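Local atomic coordinates of Blr6230 protein (Bradyrhizobium diazoefficiens USDA 110, PDB entry 5NGG), a protein that hydrolyses beta-lactam antibiotics as a subclass B3 metallo-beta-lactamase, using zinc ions held in its active site. Residues C181-M186 with L198-G203; D53-Y58 with D70-Q75. One frame throughout, in Å; residues are numbered along the deposited sequence. Where two conformers were deposited one is given.

Contact 1 (C181-M186 with L198-G203); sequences CTSWEM and LFFCSG. With ACT (acetate ion), chain F.
Trp-184 and Phe-199 form an antiparallel hydrogen-bonded pair, in which Phe-199 N reaches Trp-184 O at 2.8 Å and the carbonyl of Phe-199 takes the amide of Trp-184 in return. Both side chains leave the same face of the hairpin, but the indole then leads away while the phenyl ring stays close, its CD1 edge against Trp-184 O. Met-186 meets that ring in a Met-aromatic contact: SD lies at the edge, in the ring plane, 3.9 Å from CE1. On the other face Leu-198 turns CD1 toward Trp-184 O and the CB atoms of Ser-183 and Glu-185. Past the last bridged pair, where the second segment has left its strand, Ser-183 OG carries the connection on. Set anti to the carbonyl carbon (chi1 -63°), it accepts a bent bond from Cys-201 N (3.0 Å, 140° at the hydrogen), and the same oxygen is hydrogen-bonded to Thr-174. The disulfide Cys-181–Cys-201 then ties the two segments covalently. Next to it Ser-202 OG donates to an acetate oxygen at 2.7 Å, close to zinc ligand His-177. Strand 167-173 flanks the 182-190 side, Phe-199 and Phe-200 reach strand 237-239, and helix 268-291 packs on Leu-198 and Phe-200.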
loop_
_atom_site.group_PDB
_atom_site.type_symbol
_atom_site.label_atom_id
_atom_site.label_comp_id
_atom_site.label_asym_id
_atom_site.label_seq_id
_atom_site.Cartn_x
_atom_site.Cartn_y
_atom_site.Cartn_z
ATOM N N CYS A 181 -4.257 7.750 3.994
ATOM C CA CYS A 181 -4.166 6.665 3.013
ATOM C C CYS A 181 -4.295 7.260 1.589
ATOM O O CYS A 181 -5.291 7.970 1.305
ATOM C CB CYS A 181 -5.320 5.696 3.320
ATOM S SG CYS A 181 -5.166 3.935 2.932
ATOM N N THR A 182 -3.282 6.993 0.761
ATOM C CA THR A 182 -3.168 7.579 -0.572
ATOM C C THR A 182 -3.042 6.462 -1.586
ATOM O O THR A 182 -2.138 5.626 -1.509
ATOM C CB THR A 182 -1.946 8.502 -0.645
ATOM O OG1 THR A 182 -2.079 9.533 0.356
ATOM C CG2 THR A 182 -1.814 9.156 -2.014
ATOM N N SER A 183 -3.946 6.457 -2.549
ATOM C CA SER A 183 -3.896 5.547 -3.685
ATOM C C SER A 183 -3.239 6.260 -4.858
ATOM O O SER A 183 -3.560 7.401 -5.152
ATOM C CB SER A 183 -5.307 5.090 -4.058
ATOM O OG SER A 183 -5.901 4.353 -2.984
ATOM N N TRP A 184 -2.290 5.592 -5.507
ATOM C CA TRP A 184 -1.458 6.241 -6.520
ATOM C C TRP A 184 -1.786 5.717 -7.922
ATOM O O TRP A 184 -1.756 4.513 -8.150
ATOM C CB TRP A 184 0.008 5.949 -6.212
ATOM C CG TRP A 184 0.533 6.587 -4.968
ATOM C CD1 TRP A 184 0.658 6.031 -3.725
ATOM C CD2 TRP A 184 0.987 7.929 -4.851
ATOM N NE1 TRP A 184 1.181 6.934 -2.857
ATOM C CE2 TRP A 184 1.405 8.113 -3.519
ATOM C CE3 TRP A 184 1.109 8.995 -5.749
ATOM C CZ2 TRP A 184 1.960 9.318 -3.074
ATOM C CZ3 TRP A 184 1.624 10.171 -5.306
ATOM C CH2 TRP A 184 2.068 10.328 -3.984
ATOM N N GLU A 185 -2.090 6.634 -8.838
ATOM C CA GLU A 185 -2.449 6.272 -10.207
ATOM C C GLU A 185 -1.297 6.557 -11.168
ATOM O O GLU A 185 -0.638 7.594 -11.088
ATOM C CB GLU A 185 -3.673 7.070 -10.627
ATOM C CG GLU A 185 -4.175 6.766 -12.022
ATOM C CD GLU A 185 -5.408 7.568 -12.405
ATOM O OE1 GLU A 185 -5.856 8.457 -11.624
ATOM O OE2 GLU A 185 -5.908 7.312 -13.533
ATOM N N MET A 186 -1.065 5.638 -12.098
ATOM C CA MET A 186 -0.078 5.877 -13.166
ATOM C C MET A 186 -0.447 5.111 -14.409
ATOM O O MET A 186 -1.186 4.138 -14.361
ATOM C CB MET A 186 1.355 5.548 -12.760
ATOM C CG MET A 186 1.621 4.084 -12.479
ATOM S SD MET A 186 3.371 3.726 -12.175
ATOM C CE MET A 186 4.002 3.747 -13.850
ATOM N N LEU A 198 -3.801 1.509 -10.548
ATOM C CA LEU A 198 -3.962 2.100 -9.221
ATOM C C LEU A 198 -3.268 1.241 -8.207
ATOM O O LEU A 198 -3.639 0.082 -8.005
ATOM C CB LEU A 198 -5.429 2.273 -8.836
ATOM C CG LEU A 198 -5.685 3.146 -7.601
ATOM C CD1 LEU A 198 -5.392 4.602 -7.905
ATOM C CD2 LEU A 198 -7.088 2.957 -7.068
ATOM N N PHE A 199 -2.302 1.837 -7.485
ATOM C CA PHE A 199 -1.798 1.249 -6.244
ATOM C C PHE A 199 -2.801 1.685 -5.160
ATOM O O PHE A 199 -2.680 2.763 -4.572
ATOM C CB PHE A 199 -0.401 1.769 -5.934
ATOM C CG PHE A 199 0.638 1.424 -6.971
ATOM C CD1 PHE A 199 0.889 2.259 -8.065
ATOM C CD2 PHE A 199 1.421 0.288 -6.836
ATOM C CE1 PHE A 199 1.886 1.950 -8.976
ATOM C CE2 PHE A 199 2.393 -0.031 -7.753
ATOM C CZ PHE A 199 2.617 0.802 -8.828
ATOM N N PHE A 200 -3.826 0.860 -4.952
ATOM C CA PHE A 200 -4.874 1.147 -3.980
ATOM C C PHE A 200 -4.258 1.048 -2.583
ATOM O O PHE A 200 -3.449 0.172 -2.321
ATOM C CB PHE A 200 -6.024 0.157 -4.181
ATOM C CG PHE A 200 -7.157 0.342 -3.203
ATOM C CD1 PHE A 200 -7.874 1.520 -3.188
ATOM C CD2 PHE A 200 -7.504 -0.669 -2.289
ATOM C CE1 PHE A 200 -8.922 1.714 -2.301
ATOM C CE2 PHE A 200 -8.528 -0.467 -1.372
ATOM C CZ PHE A 200 -9.247 0.717 -1.382
ATOM N N CYS A 201 -4.653 1.947 -1.686
ATOM C CA CYS A 201 -3.947 2.048 -0.417
ATOM C C CYS A 201 -4.309 1.063 0.647
ATOM O O CYS A 201 -3.544 0.963 1.603
ATOM C CB CYS A 201 -4.063 3.473 0.135
ATOM S SG CYS A 201 -5.639 3.871 0.865
ATOM N N SER A 202 -5.461 0.419 0.520
ATOM C CA SER A 202 -6.133 -0.482 1.516
ATOM C C SER A 202 -7.437 0.128 1.966
ATOM O O SER A 202 -7.462 1.304 2.319
ATOM C CB SER A 202 -5.370 -0.799 2.803
ATOM O OG SER A 202 -6.240 -1.563 3.631
ATOM N N GLY A 203 -8.471 -0.710 2.045
ATOM C CA GLY A 203 -9.753 -0.321 2.631
ATOM C C GLY A 203 -10.294 -1.308 3.658
ATOM O O GLY A 203 -11.506 -1.331 3.894
HETATM C C ACT F . -4.060 -3.781 5.376
HETATM O O ACT F . -5.153 -3.711 4.795
HETATM O OXT ACT F . -3.082 -3.072 5.018
HETATM C CH3 ACT F . -3.950 -4.762 6.503
#

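Contact 2 (D53-Y58 with D70-Q75); sequences DGIAVY and DTAMPQ
Val-57 spreads its two methyl groups over successive carbonyls of the 70-75 loop. CG1, anti to the backbone N (chi1 179°), lies 3.3 Å from Asp-70 O, whereas CG2 lies 3.4 Å from Thr-71 O. Asp-70 O is buried here and has no polar partner in the model. Two residues earlier, Ile-55 splits its branches in a similar way: CG2 meets the CB of Ala-72 at 3.9 Å, and CD1 touches Met-73 CG. A chi2 of 167° sets CD1 of Ile-55 anti to CA and so extends that branch. The Ile-55 and Met-73 side chains cross at about a right angle. Met-73 itself is bent at both chi2 and chi3, and its end leads away from Ile-55. Polar contact between the segments is left to water. One molecule donates to both Ala-56 O and Thr-71 O, at 2.8 Å each; a second donates to Ala-56 O and to Asp-70 OD2, whose carboxylate also bonds Thr-100 and Asn-99. Such loops at the ends of beta strands, beside the metal centre, are characteristic of the metallo-beta-lactamase fold. Here Ile-55 packs on Asp-105, His-106 and His-242, all ligands of one zinc ion, and Met-73 on Asp-105.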
loop_
_atom_site.group_PDB
_atom_site.type_symbol
_atom_site.label_atom_id
_atom_site.label_comp_id
_atom_site.label_asym_id
_atom_site.label_seq_id
_atom_site.Cartn_x
_atom_site.Cartn_y
_atom_site.Cartn_z
ATOM N N ASP A 53 5.544 -12.851 0.414
ATOM C CA ASP A 53 4.322 -13.575 0.126
ATOM C C ASP A 53 3.035 -12.914 0.652
ATOM O O ASP A 53 1.954 -13.220 0.165
ATOM C CB ASP A 53 4.482 -15.025 0.637
ATOM C CG ASP A 53 3.372 -15.928 0.218
ATOM O OD1 ASP A 53 2.893 -15.806 -0.935
ATOM O OD2 ASP A 53 3.005 -16.785 1.049
ATOM N N GLY A 54 3.171 -12.016 1.631
ATOM C CA GLY A 54 2.015 -11.400 2.261
ATOM C C GLY A 54 1.979 -9.897 2.269
ATOM O O GLY A 54 0.944 -9.361 2.659
ATOM N N ILE A 55 3.063 -9.217 1.850
ATOM C CA ILE A 55 3.123 -7.751 1.814
ATOM C C ILE A 55 3.692 -7.370 0.444
ATOM O O ILE A 55 4.767 -7.835 0.061
ATOM C CB ILE A 55 4.009 -7.164 2.930
ATOM C CG1 ILE A 55 3.388 -7.436 4.308
ATOM C CG2 ILE A 55 4.197 -5.658 2.704
ATOM C CD1 ILE A 55 4.311 -7.172 5.463
ATOM N N ALA A 56 2.966 -6.537 -0.286
ATOM C CA ALA A 56 3.365 -6.132 -1.645
ATOM C C ALA A 56 4.225 -4.878 -1.589
ATOM O O ALA A 56 3.854 -3.883 -0.956
ATOM C CB ALA A 56 2.114 -5.874 -2.469
ATOM N N VAL A 57 5.344 -4.927 -2.302
ATOM C CA VAL A 57 6.296 -3.814 -2.444
ATOM C C VAL A 57 6.621 -3.771 -3.925
ATOM O O VAL A 57 6.728 -4.838 -4.545
ATOM C CB VAL A 57 7.577 -4.052 -1.593
ATOM C CG1 VAL A 57 8.563 -2.892 -1.784
ATOM C CG2 VAL A 57 7.208 -4.229 -0.124
ATOM N N TYR A 58 6.816 -2.572 -4.475
ATOM C CA TYR A 58 7.072 -2.449 -5.903
ATOM C C TYR A 58 8.235 -1.504 -6.162
ATOM O O TYR A 58 8.464 -0.546 -5.439
ATOM C CB TYR A 58 5.850 -1.926 -6.661
ATOM C CG TYR A 58 4.562 -2.616 -6.315
ATOM C CD1 TYR A 58 3.824 -2.225 -5.205
ATOM C CD2 TYR A 58 4.058 -3.659 -7.090
ATOM C CE1 TYR A 58 2.639 -2.860 -4.858
ATOM C CE2 TYR A 58 2.860 -4.282 -6.766
ATOM C CZ TYR A 58 2.160 -3.877 -5.649
ATOM O OH TYR A 58 0.974 -4.514 -5.336
ATOM N N ASP A 70 6.325 1.630 -1.139
ATOM C CA ASP A 70 6.222 0.986 0.175
ATOM C C ASP A 70 7.473 0.170 0.527
ATOM O O ASP A 70 8.422 0.045 -0.245
ATOM C CB ASP A 70 4.913 0.176 0.317
ATOM C CG ASP A 70 3.686 1.056 0.394
ATOM O OD1 ASP A 70 3.735 2.167 0.978
ATOM O OD2 ASP A 70 2.628 0.591 -0.112
ATOM N N THR A 71 7.465 -0.303 1.777
ATOM C CA THR A 71 8.405 -1.332 2.231
ATOM C C THR A 71 7.580 -2.408 2.975
ATOM O O THR A 71 6.392 -2.562 2.696
ATOM C CB THR A 71 9.540 -0.728 3.089
ATOM O OG1 THR A 71 8.988 -0.022 4.213
ATOM C CG2 THR A 71 10.433 0.173 2.259
ATOM N N ALA A 72 8.197 -3.192 3.858
ATOM C CA ALA A 72 7.489 -4.269 4.543
ATOM C C ALA A 72 7.710 -4.126 6.046
ATOM O O ALA A 72 7.990 -3.021 6.523
ATOM C CB ALA A 72 7.903 -5.628 3.970
ATOM N N MET A 73 7.612 -5.213 6.806
ATOM C CA MET A 73 7.827 -5.135 8.239
ATOM C C MET A 73 9.238 -4.648 8.537
ATOM O O MET A 73 10.140 -4.859 7.720
ATOM C CB MET A 73 7.606 -6.488 8.909
ATOM C CG MET A 73 6.162 -6.968 8.923
ATOM S SD MET A 73 5.106 -6.037 10.050
ATOM C CE MET A 73 5.617 -6.715 11.626
ATOM N N PRO A 74 9.468 -4.053 9.714
ATOM C CA PRO A 74 10.804 -3.584 10.052
ATOM C C PRO A 74 11.899 -4.657 9.907
ATOM O O PRO A 74 13.017 -4.343 9.500
ATOM C CB PRO A 74 10.650 -3.065 11.495
ATOM C CG PRO A 74 9.235 -2.614 11.541
ATOM C CD PRO A 74 8.468 -3.586 10.699
ATOM N N GLN A 75 11.571 -5.910 10.227
ATOM C CA GLN A 75 12.542 -7.010 10.179
ATOM C C GLN A 75 12.849 -7.500 8.759
ATOM O O GLN A 75 13.774 -8.286 8.560
ATOM C CB GLN A 75 12.067 -8.184 11.057
ATOM C CG GLN A 75 10.668 -8.715 10.759
ATOM C CD GLN A 75 9.591 -8.120 11.648
ATOM O OE1 GLN A 75 9.479 -6.901 11.789
ATOM N NE2 GLN A 75 8.779 -8.982 12.241
HETATM O O HOH W 1 3.904 -2.638 1.512
HETATM O O HOH W 2 2.454 -1.382 -1.899
#

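Along the chain the two contacts come in series: contact 2 closes before contact 1 opens, and their centres lie 15 Å apart. Each is tied to a different mixed sheet of the alpha-beta/beta-alpha sandwich of the metallo-beta-lactamase family. Contact 2 is formed by the loops that lead into strand 58-62 and out of strand 65-69, while contact 1 lies on the hairpin 182-190/193-199 and the loop that follows it. One point where they touch is the edge-to-face pair of Tyr-58 and Phe-199, with CD1 of Tyr-58 3.7 Å from CE2 of Phe-199. Both contacts also approach the metal centre, contact 1 beside His-177 and contact 2 beside Asp-105 and His-242, consistent with an active site built between the two halves of the fold.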